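Local coordinates for arginase 1, mitochondrial (Arabidopsis thaliana, PDB 6VSU), which hydrolyses L-arginine to urea and L-ornithine with a pair of manganese ions per subunit, and also converts agmatine to putrescine, at residues 100-103 with 104-107; 108-111 with 112-115; 168-171 with 172-175; 209-212 with 213-216; 268-271 with 272-275. All coordinates share one frame; numbering follows the deposited sequence.

All five contacts are local, between residues a few places apart, and their chemistry follows their place in the fold. Interactions 1 and 2 touch each other and join consecutive helices: interaction 1 spans the short helix 101-106, and interaction 2 caps the start of helix 111-126. Interaction 5 is also a helix start, but it is buried and lies on the opposite side of the chain's centre. Interaction 4 closes the C-terminal end of helix 206-215. It touches interaction 3, where Q211 meets the backbone of I169. Interaction 3 alone holds metal and ligand. It is a surface contact with no regular helix or strand. Its two halves meet through aromatic rings, with no hydrogen bond between them.

Interaction 1 of 5, residues 100-103 with 104-107; sequences PVQE and IRDC
Q102 and R105 form the side-chain hydrogen bond of this contact. NH1 of R105 donates a hydrogen bond to OE1 of Q102 at 3.0 Å. The bond lies in the plane of the amide and uses a lone pair of OE1, but it is bent, with an angle of 143° at the hydrogen. The two side chains run side by side and point the same way, while their flat ends are turned 76° apart. Q102 reaches this position by folding at chi2 (-50°). Its other amide atom, NE2, is bonded to the carbonyl of P50, so both ends of the amide are held.

The backbone bonds are those of a single short alpha-helix, 101-106, with P100 at the N-cap position. N of I104 bonds to O of P100 at 3.2 Å, and CG1 of I104 rests on the same carbonyl oxygen at 3.3 Å. N of R105 bonds to O of V101 at 2.9 Å. N of D106 follows, to O of Q102 at 2.9 Å. The last bond, from N of C107 to O of E103, is weak. This helix follows strand 93-98, an outermost strand of the parallel sheet of the arginase fold.

The apolar touch is between CG1 of V101 and CD of R105, 4.1 Å apart, where the arginine chain passes the valine. I104 packs on S19 of helix 7-37 and on L114 and V117 of helix 111-126.

D106 and E103 reach a neighbouring subunit. D106 forms a salt bridge with K30 of that subunit, and E103 OE2 accepts from N of its D98.

Interaction 2 of 5, residues 108-111 with 112-115; sequences GVDD and DRLM
V109 meets R113 through one methyl, CG1, which lies 3.5 Å from CB of R113. A trans chi1 (166°) turns this methyl of V109 to the first turn of the helix. The two side chains cross at about a right angle.

D110 is the N-cap of helix 111-126. Its OD1 accepts from N of R113 at 3.0 Å, and the bond is almost straight at 175°. N of R113 meets OD1 nearly in line with the CG-OD1 bond of D110. With chi1 at 70° CG sits between the backbone N and the carbonyl carbon, and the carboxylate folds back over the helix start. The backbone O of D110 accepts from N of L114 at 2.9 Å. The other carboxylate oxygen, OD2, is 4.3 Å from NE of R113, too far for a salt bridge. A water spans this gap: it accepts from NE of R113 at 2.7 Å and from N of D110, and its bond to OD2 is weak. R113's terminal nitrogen NH1 bonds to N13 and Q12.

D111 continues the helix bonding, as its O accepts from N of M115 at 2.8 Å. Its OD1 accepts from H53.

V109 packs on Q12 and I16 of helix 7-37. Helix 111-126 starts here, directly after helix 101-106, and leads on to strand 131-136.

Interaction 3 of 5, residues 168-171 with 172-175; sequences DIYD and CFEG. With MN (manganese (II) ion), chain B; ORN (L-ornithine), chain C.
In the active-site loop after strand 158-163, the rings of Y170 and F173 pack obliquely beside the product L-ornithine, and D168 binds one of the two manganese ions. CD1 of F173 sits over the centre of one face of the Y170 ring. Its closest carbon there is CD2, at 3.5 Å. The ring planes are 49° apart. Chi1 of F173 is near trans (-158°), which brings the ring back to Y170.

The ornithine carboxylate meets the same tyrosine. Y170 OH donates to ornithine O at 2.8 Å, while ornithine OXT lies at the ring edge, 3.4 Å from CE2. CZ of F173 comes within 4.1 Å of ornithine CA.

D168 supplies the metal end of the site, which is the two-manganese centre of the arginase family. Its OD2 binds manganese at 1.9 Å; H140 and D164 bind the same ion. OD1 accepts from a metal-bound water at 2.9 Å and takes a weak bond from ornithine NE at 3.3 Å. The backbone behind is tied down: S182 OG bonds to Y170 O and F173 N, and D171 N bonds to E207.

Interaction 4 of 5, residues 209-212 with 213-216; sequences REQG and KRFG
Q211 holds R214 one turn on in helix 206-215. OE1 of Q211 accepts from NH1 of R214 at 2.9 Å. The bond lies in both the amide and the guanidinium planes and uses a lone pair of OE1. A water accepts from the same NH1 at 2.7 Å and from NE2 of Q211 at 2.9 Å, closing a small ring. Q211 chi2 is bent (-84°), which carries the amide along the helix. NE2 also donates to O of I169, in the loop that binds L-ornithine. OE1 and NE2 of Q211 are thus both satisfied.

K213 makes a backbone bond from N to O of R209 at 3.1 Å. Its side chain runs out past E210, with NZ and OE2 of E210 4.5 Å apart, beyond a salt bridge.

Helix 206-215 is the crossover of a beta-alpha-beta unit between strands 193-201 and 218-221. It ends in a Schellman motif, in which G216 takes a positive phi of 66°.

The backbone of G212 lies in this last turn. Its O accepts a weak bond from N of F215, whose main bond goes to O of Q211 at 3.1 Å. F215 lays its CZ over one face of the R214 guanidinium and packs on M188 and E189 of helix 183-189.

Interaction 5 of 5, residues 268-271 with 272-275; sequences GLSF and RDVL
The ring of F271 meets L275 one turn on, with CE2 of F271 3.5 Å from CD1 of L275. The methyl comes in obliquely. With chi1 at -166° the F271 ring extends to V307, K310 and L311 of helix 303-319. A second flat group is the carboxylate of D273. N of S270 donates to its OD2 at 2.9 Å and arrives from above the carboxylate plane, 42° out of it, though the bond is nearly straight at 174°. A water bonds to the same OD2 at 3.0 Å and to O of G268. The second oxygen, OD1, forms a salt bridge with R229.

In return, OG of S270 accepts from N of D273 at 2.9 Å. Backbone bonds continue from N of V274 to O of S270 and from N of L275 to O of F271. CD1 of L269 lies 4.0 Å from CG2 of V274, the side chains crossing at about a right angle. R272 forms a salt bridge with E82 of its own chain and bonds to O of G267 of a neighbouring subunit.

The paired bonds between S270 and D273 make a capping box, which closes the N-terminal end of helix 271-280.

Interaction 1 of 5, residues 100-103 with 104-107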
loop_
_atom_site.group_PDB
_atom_site.type_symbol
_atom_site.label_atom_id
_atom_site.label_comp_id
_atom_site.label_asym_id
_atom_site.label_seq_id
_atom_site.Cartn_x
_atom_site.Cartn_y
_atom_site.Cartn_z
ATOM N N PRO E 100 -9.571 4.153 -30.044
ATOM C CA PRO E 100 -9.136 5.413 -29.441
ATOM C C PRO E 100 -10.299 6.256 -28.884
ATOM O O PRO E 100 -10.607 7.299 -29.379
ATOM C CB PRO E 100 -8.394 6.090 -30.596
ATOM C CG PRO E 100 -9.050 5.528 -31.856
ATOM C CD PRO E 100 -9.501 4.130 -31.508
ATOM N N VAL E 101 -10.888 5.754 -27.819
ATOM C CA VAL E 101 -12.130 6.291 -27.178
ATOM C C VAL E 101 -11.893 7.709 -26.700
ATOM O O VAL E 101 -12.775 8.569 -26.930
ATOM C CB VAL E 101 -12.579 5.421 -25.985
ATOM C CG1 VAL E 101 -13.685 6.083 -25.189
ATOM C CG2 VAL E 101 -13.003 4.052 -26.471
ATOM N N GLN E 102 -10.804 7.923 -25.964
ATOM C CA GLN E 102 -10.645 9.207 -25.248
ATOM C C GLN E 102 -10.554 10.322 -26.275
ATOM O O GLN E 102 -11.031 11.411 -25.978
ATOM C CB GLN E 102 -9.508 9.178 -24.226
ATOM C CG GLN E 102 -9.740 8.188 -23.096
ATOM C CD GLN E 102 -11.117 8.376 -22.499
ATOM O OE1 GLN E 102 -11.512 9.500 -22.198
ATOM N NE2 GLN E 102 -11.825 7.278 -22.297
ATOM N N GLU E 103 -9.824 10.070 -27.363
ATOM C CA GLU E 103 -9.599 11.042 -28.464
ATOM C C GLU E 103 -10.926 11.352 -29.165
ATOM O O GLU E 103 -11.157 12.523 -29.476
ATOM C CB GLU E 103 -8.516 10.511 -29.403
ATOM C CG GLU E 103 -7.132 10.465 -28.779
ATOM C CD GLU E 103 -6.756 9.226 -27.978
ATOM O OE1 GLU E 103 -7.592 8.318 -27.838
ATOM O OE2 GLU E 103 -5.622 9.177 -27.493
ATOM N N ILE E 104 -11.757 10.333 -29.397
ATOM C CA ILE E 104 -13.103 10.546 -30.001
ATOM C C ILE E 104 -13.969 11.394 -29.053
ATOM O O ILE E 104 -14.538 12.427 -29.493
ATOM C CB ILE E 104 -13.742 9.216 -30.346
ATOM C CG1 ILE E 104 -12.940 8.498 -31.440
ATOM C CG2 ILE E 104 -15.198 9.453 -30.736
ATOM C CD1 ILE E 104 -13.423 7.093 -31.668
ATOM N N ARG E 105 -13.960 11.077 -27.759
ATOM C CA ARG E 105 -14.731 11.879 -26.771
ATOM C C ARG E 105 -14.188 13.302 -26.774
ATOM O O ARG E 105 -14.981 14.246 -26.706
ATOM C CB ARG E 105 -14.565 11.347 -25.351
ATOM C CG ARG E 105 -15.092 9.954 -25.088
ATOM C CD ARG E 105 -14.948 9.629 -23.602
ATOM N NE ARG E 105 -15.665 10.562 -22.679
ATOM C CZ ARG E 105 -15.247 10.905 -21.456
ATOM N NH1 ARG E 105 -14.078 10.454 -21.004
ATOM N NH2 ARG E 105 -16.005 11.678 -20.690
ATOM N N ASP E 106 -12.863 13.425 -26.831
ATOM C CA ASP E 106 -12.148 14.726 -26.687
ATOM C C ASP E 106 -12.496 15.666 -27.844
ATOM O O ASP E 106 -12.347 16.897 -27.640
ATOM C CB ASP E 106 -10.627 14.577 -26.521
ATOM C CG ASP E 106 -9.995 15.828 -25.918
ATOM O OD1 ASP E 106 -10.227 16.060 -24.709
ATOM O OD2 ASP E 106 -9.304 16.594 -26.653
ATOM N N CYS E 107 -12.951 15.173 -29.002
ATOM C CA CYS E 107 -13.390 16.101 -30.075
ATOM C C CYS E 107 -14.915 16.317 -30.058
ATOM O O CYS E 107 -15.424 16.915 -30.999
ATOM C CB CYS E 107 -12.859 15.672 -31.435
ATOM S SG CYS E 107 -13.630 14.178 -32.084
#

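Interaction 2 of 5, residues 108-111 with 112-115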
loop_
_atom_site.group_PDB
_atom_site.type_symbol
_atom_site.label_atom_id
_atom_site.label_comp_id
_atom_site.label_asym_id
_atom_site.label_seq_id
_atom_site.Cartn_x
_atom_site.Cartn_y
_atom_site.Cartn_z
ATOM N N GLY E 108 -15.597 15.956 -28.977
ATOM C CA GLY E 108 -16.983 16.404 -28.718
ATOM C C GLY E 108 -18.028 15.370 -29.135
ATOM O O GLY E 108 -19.200 15.694 -29.155
ATOM N N VAL E 109 -17.625 14.156 -29.471
ATOM C CA VAL E 109 -18.554 13.180 -30.098
ATOM C C VAL E 109 -19.513 12.682 -29.012
ATOM O O VAL E 109 -19.051 12.288 -27.926
ATOM C CB VAL E 109 -17.794 12.036 -30.786
ATOM C CG1 VAL E 109 -18.707 10.878 -31.138
ATOM C CG2 VAL E 109 -17.089 12.509 -32.006
ATOM N N ASP E 110 -20.797 12.655 -29.319
ATOM C CA ASP E 110 -21.850 12.245 -28.360
ATOM C C ASP E 110 -21.823 10.717 -28.194
ATOM O O ASP E 110 -21.095 9.971 -28.914
ATOM C CB ASP E 110 -23.218 12.826 -28.788
ATOM C CG ASP E 110 -23.836 12.228 -30.043
ATOM O OD1 ASP E 110 -23.764 11.014 -30.272
ATOM O OD2 ASP E 110 -24.320 13.016 -30.826
ATOM N N ASP E 111 -22.545 10.245 -27.206
ATOM C CA ASP E 111 -22.443 8.837 -26.793
ATOM C C ASP E 111 -23.029 7.918 -27.877
ATOM O O ASP E 111 -22.518 6.818 -28.026
ATOM C CB ASP E 111 -23.068 8.667 -25.420
ATOM C CG ASP E 111 -22.115 9.040 -24.274
ATOM O OD1 ASP E 111 -20.866 8.747 -24.381
ATOM O OD2 ASP E 111 -22.645 9.567 -23.254
ATOM N N ASP E 112 -24.091 8.317 -28.571
ATOM C CA ASP E 112 -24.727 7.424 -29.571
ATOM C C ASP E 112 -23.668 7.134 -30.632
ATOM O O ASP E 112 -23.456 5.972 -30.970
ATOM C CB ASP E 112 -25.914 8.092 -30.244
ATOM C CG ASP E 112 -27.144 8.284 -29.390
ATOM O OD1 ASP E 112 -27.479 7.438 -28.562
ATOM O OD2 ASP E 112 -27.806 9.264 -29.641
ATOM N N ARG E 113 -23.029 8.184 -31.126
ATOM C CA ARG E 113 -21.967 8.075 -32.147
ATOM C C ARG E 113 -20.785 7.291 -31.586
ATOM O O ARG E 113 -20.255 6.461 -32.317
ATOM C CB ARG E 113 -21.571 9.458 -32.642
ATOM C CG ARG E 113 -22.498 9.949 -33.736
ATOM C CD ARG E 113 -22.712 11.449 -33.697
ATOM N NE ARG E 113 -21.541 12.253 -34.035
ATOM C CZ ARG E 113 -20.883 12.157 -35.167
ATOM N NH1 ARG E 113 -19.822 12.927 -35.398
ATOM N NH2 ARG E 113 -21.280 11.269 -36.069
ATOM N N LEU E 114 -20.420 7.509 -30.331
ATOM C CA LEU E 114 -19.276 6.756 -29.771
ATOM C C LEU E 114 -19.644 5.280 -29.696
ATOM O O LEU E 114 -18.801 4.435 -30.094
ATOM C CB LEU E 114 -18.893 7.321 -28.410
ATOM C CG LEU E 114 -17.849 6.527 -27.649
ATOM C CD1 LEU E 114 -16.576 6.460 -28.465
ATOM C CD2 LEU E 114 -17.601 7.142 -26.280
ATOM N N MET E 115 -20.843 4.930 -29.241
ATOM C CA MET E 115 -21.165 3.493 -29.123
ATOM C C MET E 115 -21.240 2.880 -30.532
ATOM O O MET E 115 -20.885 1.689 -30.690
ATOM C CB MET E 115 -22.461 3.273 -28.339
ATOM C CG MET E 115 -22.376 3.740 -26.879
ATOM S SD MET E 115 -20.874 3.233 -25.984
ATOM C CE MET E 115 -21.557 2.614 -24.447
HETATM O O HOH W 1 -21.231 13.928 -31.952
#

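Interaction 3 of 5, residues 168-171 with 172-175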
loop_
_atom_site.group_PDB
_atom_site.type_symbol
_atom_site.label_atom_id
_atom_site.label_comp_id
_atom_site.label_asym_id
_atom_site.label_seq_id
_atom_site.Cartn_x
_atom_site.Cartn_y
_atom_site.Cartn_z
ATOM N N ASP E 168 -27.258 -5.177 -14.037
ATOM C CA ASP E 168 -27.074 -4.062 -15.006
ATOM C C ASP E 168 -28.303 -3.874 -15.909
ATOM O O ASP E 168 -28.171 -3.729 -17.142
ATOM C CB ASP E 168 -25.766 -4.281 -15.758
ATOM C CG ASP E 168 -24.575 -4.176 -14.824
ATOM O OD1 ASP E 168 -24.734 -3.597 -13.740
ATOM O OD2 ASP E 168 -23.510 -4.657 -15.199
ATOM N N ILE E 169 -29.483 -3.798 -15.333
ATOM C CA ILE E 169 -30.714 -3.895 -16.147
ATOM C C ILE E 169 -31.721 -2.815 -15.768
ATOM O O ILE E 169 -32.927 -2.910 -16.180
ATOM C CB ILE E 169 -31.194 -5.330 -16.002
ATOM C CG1 ILE E 169 -31.934 -5.721 -17.267
ATOM C CG2 ILE E 169 -32.013 -5.579 -14.748
ATOM C CD1 ILE E 169 -32.285 -7.192 -17.286
ATOM N N TYR E 170 -31.258 -1.791 -15.053
ATOM C CA TYR E 170 -32.037 -0.567 -14.813
ATOM C C TYR E 170 -32.351 0.025 -16.198
ATOM O O TYR E 170 -31.570 -0.052 -17.132
ATOM C CB TYR E 170 -31.261 0.491 -14.033
ATOM C CG TYR E 170 -30.878 0.200 -12.609
ATOM C CD1 TYR E 170 -31.730 0.529 -11.569
ATOM C CD2 TYR E 170 -29.630 -0.300 -12.284
ATOM C CE1 TYR E 170 -31.365 0.372 -10.241
ATOM C CE2 TYR E 170 -29.267 -0.499 -10.960
ATOM C CZ TYR E 170 -30.125 -0.163 -9.926
ATOM O OH TYR E 170 -29.792 -0.329 -8.595
ATOM N N ASP E 171 -33.549 0.543 -16.315
ATOM C CA ASP E 171 -34.021 1.217 -17.530
ATOM C C ASP E 171 -33.030 2.330 -17.908
ATOM O O ASP E 171 -32.630 2.422 -19.087
ATOM C CB ASP E 171 -35.433 1.749 -17.301
ATOM C CG ASP E 171 -35.904 2.501 -18.520
ATOM O OD1 ASP E 171 -35.815 1.925 -19.624
ATOM O OD2 ASP E 171 -36.230 3.669 -18.364
ATOM N N CYS E 172 -32.671 3.172 -16.951
ATOM C CA CYS E 172 -31.942 4.436 -17.221
ATOM C C CYS E 172 -31.285 4.939 -15.930
ATOM O O CYS E 172 -31.834 5.905 -15.352
ATOM C CB CYS E 172 -32.911 5.509 -17.710
ATOM S SG CYS E 172 -32.026 6.807 -18.590
ATOM N N PHE E 173 -30.225 4.258 -15.484
ATOM C CA PHE E 173 -29.506 4.576 -14.227
ATOM C C PHE E 173 -28.992 6.018 -14.258
ATOM O O PHE E 173 -28.173 6.372 -15.107
ATOM C CB PHE E 173 -28.334 3.634 -13.989
ATOM C CG PHE E 173 -27.949 3.603 -12.538
ATOM C CD1 PHE E 173 -28.829 3.073 -11.600
ATOM C CD2 PHE E 173 -26.746 4.148 -12.109
ATOM C CE1 PHE E 173 -28.503 3.071 -10.246
ATOM C CE2 PHE E 173 -26.438 4.168 -10.750
ATOM C CZ PHE E 173 -27.323 3.653 -9.816
ATOM N N GLU E 174 -29.552 6.837 -13.378
ATOM C CA GLU E 174 -29.213 8.257 -13.165
ATOM C C GLU E 174 -29.389 9.072 -14.450
ATOM O O GLU E 174 -28.635 10.027 -14.639
ATOM C CB GLU E 174 -27.818 8.303 -12.536
ATOM C CG GLU E 174 -27.796 7.851 -11.070
ATOM C CD GLU E 174 -26.415 7.642 -10.421
ATOM O OE1 GLU E 174 -26.272 7.901 -9.178
ATOM O OE2 GLU E 174 -25.475 7.223 -11.134
ATOM N N GLY E 175 -30.396 8.765 -15.274
ATOM C CA GLY E 175 -30.672 9.493 -16.534
ATOM C C GLY E 175 -29.740 9.129 -17.684
ATOM O O GLY E 175 -29.920 9.694 -18.756
HETATM MN MN MN B . -21.702 -5.016 -14.594
HETATM N N ORN C . -24.998 1.158 -7.300
HETATM C CA ORN C . -25.145 0.457 -8.599
HETATM C CB ORN C . -23.861 -0.302 -8.928
HETATM C CG ORN C . -23.702 -0.674 -10.391
HETATM C CD ORN C . -22.402 -1.407 -10.665
HETATM N NE ORN C . -22.361 -2.160 -11.916
HETATM C C ORN C . -26.330 -0.516 -8.538
HETATM O O ORN C . -27.179 -0.335 -7.665
HETATM O OXT ORN C . -26.355 -1.412 -9.377
HETATM O O HOH W 2 -22.213 -4.392 -12.621
HETATM O O HOH W 3 -21.750 -2.604 -14.315
#

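Interaction 4 of 5, residues 209-212 with 213-216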
loop_
_atom_site.group_PDB
_atom_site.type_symbol
_atom_site.label_atom_id
_atom_site.label_comp_id
_atom_site.label_asym_id
_atom_site.label_seq_id
_atom_site.Cartn_x
_atom_site.Cartn_y
_atom_site.Cartn_z
ATOM N N ARG E 209 -35.178 -6.923 -10.284
ATOM C CA ARG E 209 -36.011 -8.158 -10.331
ATOM C C ARG E 209 -37.168 -7.985 -11.325
ATOM O O ARG E 209 -37.362 -8.876 -12.150
ATOM C CB ARG E 209 -36.509 -8.519 -8.927
ATOM C CG ARG E 209 -35.406 -8.827 -7.925
ATOM C CD ARG E 209 -35.915 -8.938 -6.501
ATOM N NE ARG E 209 -34.863 -9.132 -5.515
ATOM C CZ ARG E 209 -34.140 -10.233 -5.424
ATOM N NH1 ARG E 209 -34.354 -11.223 -6.268
ATOM N NH2 ARG E 209 -33.199 -10.343 -4.510
ATOM N N GLU E 210 -37.863 -6.847 -11.261
ATOM C CA GLU E 210 -38.963 -6.482 -12.190
ATOM C C GLU E 210 -38.492 -6.424 -13.651
ATOM O O GLU E 210 -39.141 -7.039 -14.515
ATOM C CB GLU E 210 -39.580 -5.154 -11.802
ATOM C CG GLU E 210 -40.559 -5.375 -10.703
ATOM C CD GLU E 210 -41.669 -6.323 -11.174
ATOM O OE1 GLU E 210 -42.113 -6.195 -12.394
ATOM O OE2 GLU E 210 -42.046 -7.215 -10.360
ATOM N N GLN E 211 -37.362 -5.786 -13.889
ATOM C CA GLN E 211 -36.746 -5.751 -15.241
ATOM C C GLN E 211 -36.404 -7.189 -15.692
ATOM O O GLN E 211 -36.631 -7.501 -16.876
ATOM C CB GLN E 211 -35.527 -4.799 -15.293
ATOM C CG GLN E 211 -35.922 -3.333 -15.235
ATOM C CD GLN E 211 -36.311 -2.748 -16.578
ATOM O OE1 GLN E 211 -37.485 -2.783 -16.923
ATOM N NE2 GLN E 211 -35.333 -2.265 -17.366
ATOM N N GLY E 212 -35.879 -8.049 -14.819
ATOM C CA GLY E 212 -35.634 -9.465 -15.192
ATOM C C GLY E 212 -36.932 -10.186 -15.641
ATOM O O GLY E 212 -36.928 -10.802 -16.713
ATOM N N LYS E 213 -38.029 -9.974 -14.932
ATOM C CA LYS E 213 -39.333 -10.566 -15.287
ATOM C C LYS E 213 -39.781 -10.003 -16.623
ATOM O O LYS E 213 -40.126 -10.789 -17.473
ATOM C CB LYS E 213 -40.368 -10.285 -14.204
ATOM C CG LYS E 213 -39.998 -10.819 -12.839
ATOM C CD LYS E 213 -41.248 -10.997 -12.042
ATOM C CE LYS E 213 -40.991 -11.581 -10.676
ATOM N NZ LYS E 213 -42.275 -11.644 -9.929
ATOM N N ARG E 214 -39.627 -8.699 -16.823
ATOM C CA ARG E 214 -40.082 -8.020 -18.059
ATOM C C ARG E 214 -39.375 -8.635 -19.268
ATOM O O ARG E 214 -40.016 -8.736 -20.352
ATOM C CB ARG E 214 -39.816 -6.514 -17.986
ATOM C CG ARG E 214 -40.076 -5.749 -19.271
ATOM C CD ARG E 214 -39.981 -4.261 -19.059
ATOM N NE ARG E 214 -39.933 -3.528 -20.308
ATOM C CZ ARG E 214 -39.151 -2.482 -20.536
ATOM N NH1 ARG E 214 -38.329 -2.016 -19.595
ATOM N NH2 ARG E 214 -39.192 -1.903 -21.726
ATOM N N PHE E 215 -38.128 -9.044 -19.126
ATOM C CA PHE E 215 -37.345 -9.535 -20.281
ATOM C C PHE E 215 -37.176 -11.049 -20.242
ATOM O O PHE E 215 -36.525 -11.575 -21.142
ATOM C CB PHE E 215 -35.987 -8.838 -20.375
ATOM C CG PHE E 215 -36.081 -7.368 -20.642
ATOM C CD1 PHE E 215 -36.692 -6.881 -21.784
ATOM C CD2 PHE E 215 -35.575 -6.470 -19.717
ATOM C CE1 PHE E 215 -36.780 -5.520 -22.014
ATOM C CE2 PHE E 215 -35.654 -5.107 -19.953
ATOM C CZ PHE E 215 -36.265 -4.635 -21.099
ATOM N N GLY E 216 -37.661 -11.710 -19.200
ATOM C CA GLY E 216 -37.469 -13.166 -19.060
ATOM C C GLY E 216 -36.016 -13.540 -18.850
ATOM O O GLY E 216 -35.534 -14.525 -19.484
HETATM O O HOH W 4 -35.907 -0.904 -19.882
#

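Interaction 5 of 5, residues 268-271 with 272-275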
loop_
_atom_site.group_PDB
_atom_site.type_symbol
_atom_site.label_atom_id
_atom_site.label_comp_id
_atom_site.label_asym_id
_atom_site.label_seq_id
_atom_site.Cartn_x
_atom_site.Cartn_y
_atom_site.Cartn_z
ATOM N N GLY E 268 -18.837 -13.387 -3.201
ATOM C CA GLY E 268 -18.807 -13.684 -4.630
ATOM C C GLY E 268 -18.171 -15.030 -4.932
ATOM O O GLY E 268 -17.951 -15.833 -4.013
ATOM N N LEU E 269 -17.951 -15.267 -6.209
ATOM C CA LEU E 269 -17.399 -16.525 -6.727
ATOM C C LEU E 269 -15.878 -16.538 -6.472
ATOM O O LEU E 269 -15.228 -15.495 -6.513
ATOM C CB LEU E 269 -17.740 -16.636 -8.226
ATOM C CG LEU E 269 -19.226 -16.758 -8.602
ATOM C CD1 LEU E 269 -19.463 -16.421 -10.061
ATOM C CD2 LEU E 269 -19.746 -18.142 -8.352
ATOM N N SER E 270 -15.309 -17.716 -6.338
ATOM C CA SER E 270 -13.840 -17.884 -6.365
ATOM C C SER E 270 -13.413 -17.900 -7.825
ATOM O O SER E 270 -14.258 -18.004 -8.702
ATOM C CB SER E 270 -13.371 -19.152 -5.605
ATOM O OG SER E 270 -13.641 -20.289 -6.399
ATOM N N PHE E 271 -12.129 -17.730 -8.081
ATOM C CA PHE E 271 -11.610 -17.744 -9.457
ATOM C C PHE E 271 -11.859 -19.141 -9.980
ATOM O O PHE E 271 -12.157 -19.269 -11.171
ATOM C CB PHE E 271 -10.118 -17.399 -9.522
ATOM C CG PHE E 271 -9.691 -17.083 -10.920
ATOM C CD1 PHE E 271 -9.865 -15.821 -11.462
ATOM C CD2 PHE E 271 -9.174 -18.063 -11.725
ATOM C CE1 PHE E 271 -9.542 -15.562 -12.791
ATOM C CE2 PHE E 271 -8.892 -17.816 -13.073
ATOM C CZ PHE E 271 -9.054 -16.558 -13.601
ATOM N N ARG E 272 -11.550 -20.135 -9.174
ATOM C CA ARG E 272 -11.763 -21.552 -9.556
ATOM C C ARG E 272 -13.255 -21.795 -9.866
ATOM O O ARG E 272 -13.510 -22.571 -10.804
ATOM C CB ARG E 272 -11.213 -22.503 -8.522
ATOM C CG ARG E 272 -11.247 -23.964 -8.954
ATOM C CD ARG E 272 -10.721 -24.305 -10.361
ATOM N NE ARG E 272 -9.420 -23.685 -10.555
ATOM C CZ ARG E 272 -8.680 -23.662 -11.642
ATOM N NH1 ARG E 272 -9.122 -24.180 -12.777
ATOM N NH2 ARG E 272 -7.489 -23.071 -11.601
ATOM N N ASP E 273 -14.197 -21.207 -9.122
ATOM C CA ASP E 273 -15.646 -21.312 -9.422
ATOM C C ASP E 273 -15.919 -20.813 -10.852
ATOM O O ASP E 273 -16.580 -21.535 -11.651
ATOM C CB ASP E 273 -16.502 -20.490 -8.460
ATOM C CG ASP E 273 -16.557 -20.978 -7.019
ATOM O OD1 ASP E 273 -16.367 -22.190 -6.793
ATOM O OD2 ASP E 273 -16.866 -20.138 -6.115
ATOM N N VAL E 274 -15.375 -19.674 -11.240
ATOM C CA VAL E 274 -15.601 -19.119 -12.607
ATOM C C VAL E 274 -15.027 -20.068 -13.680
ATOM O O VAL E 274 -15.684 -20.302 -14.721
ATOM C CB VAL E 274 -15.039 -17.696 -12.713
ATOM C CG1 VAL E 274 -15.025 -17.169 -14.140
ATOM C CG2 VAL E 274 -15.829 -16.768 -11.812
ATOM N N LEU E 275 -13.833 -20.617 -13.464
ATOM C CA LEU E 275 -13.222 -21.528 -14.470
ATOM C C LEU E 275 -13.991 -22.838 -14.467
ATOM O O LEU E 275 -14.094 -23.403 -15.546
ATOM C CB LEU E 275 -11.729 -21.746 -14.206
ATOM C CG LEU E 275 -10.841 -20.513 -14.397
ATOM C CD1 LEU E 275 -9.392 -20.973 -14.404
ATOM C CD2 LEU E 275 -11.110 -19.709 -15.656
HETATM O O HOH W 5 -18.578 -18.906 -4.017
#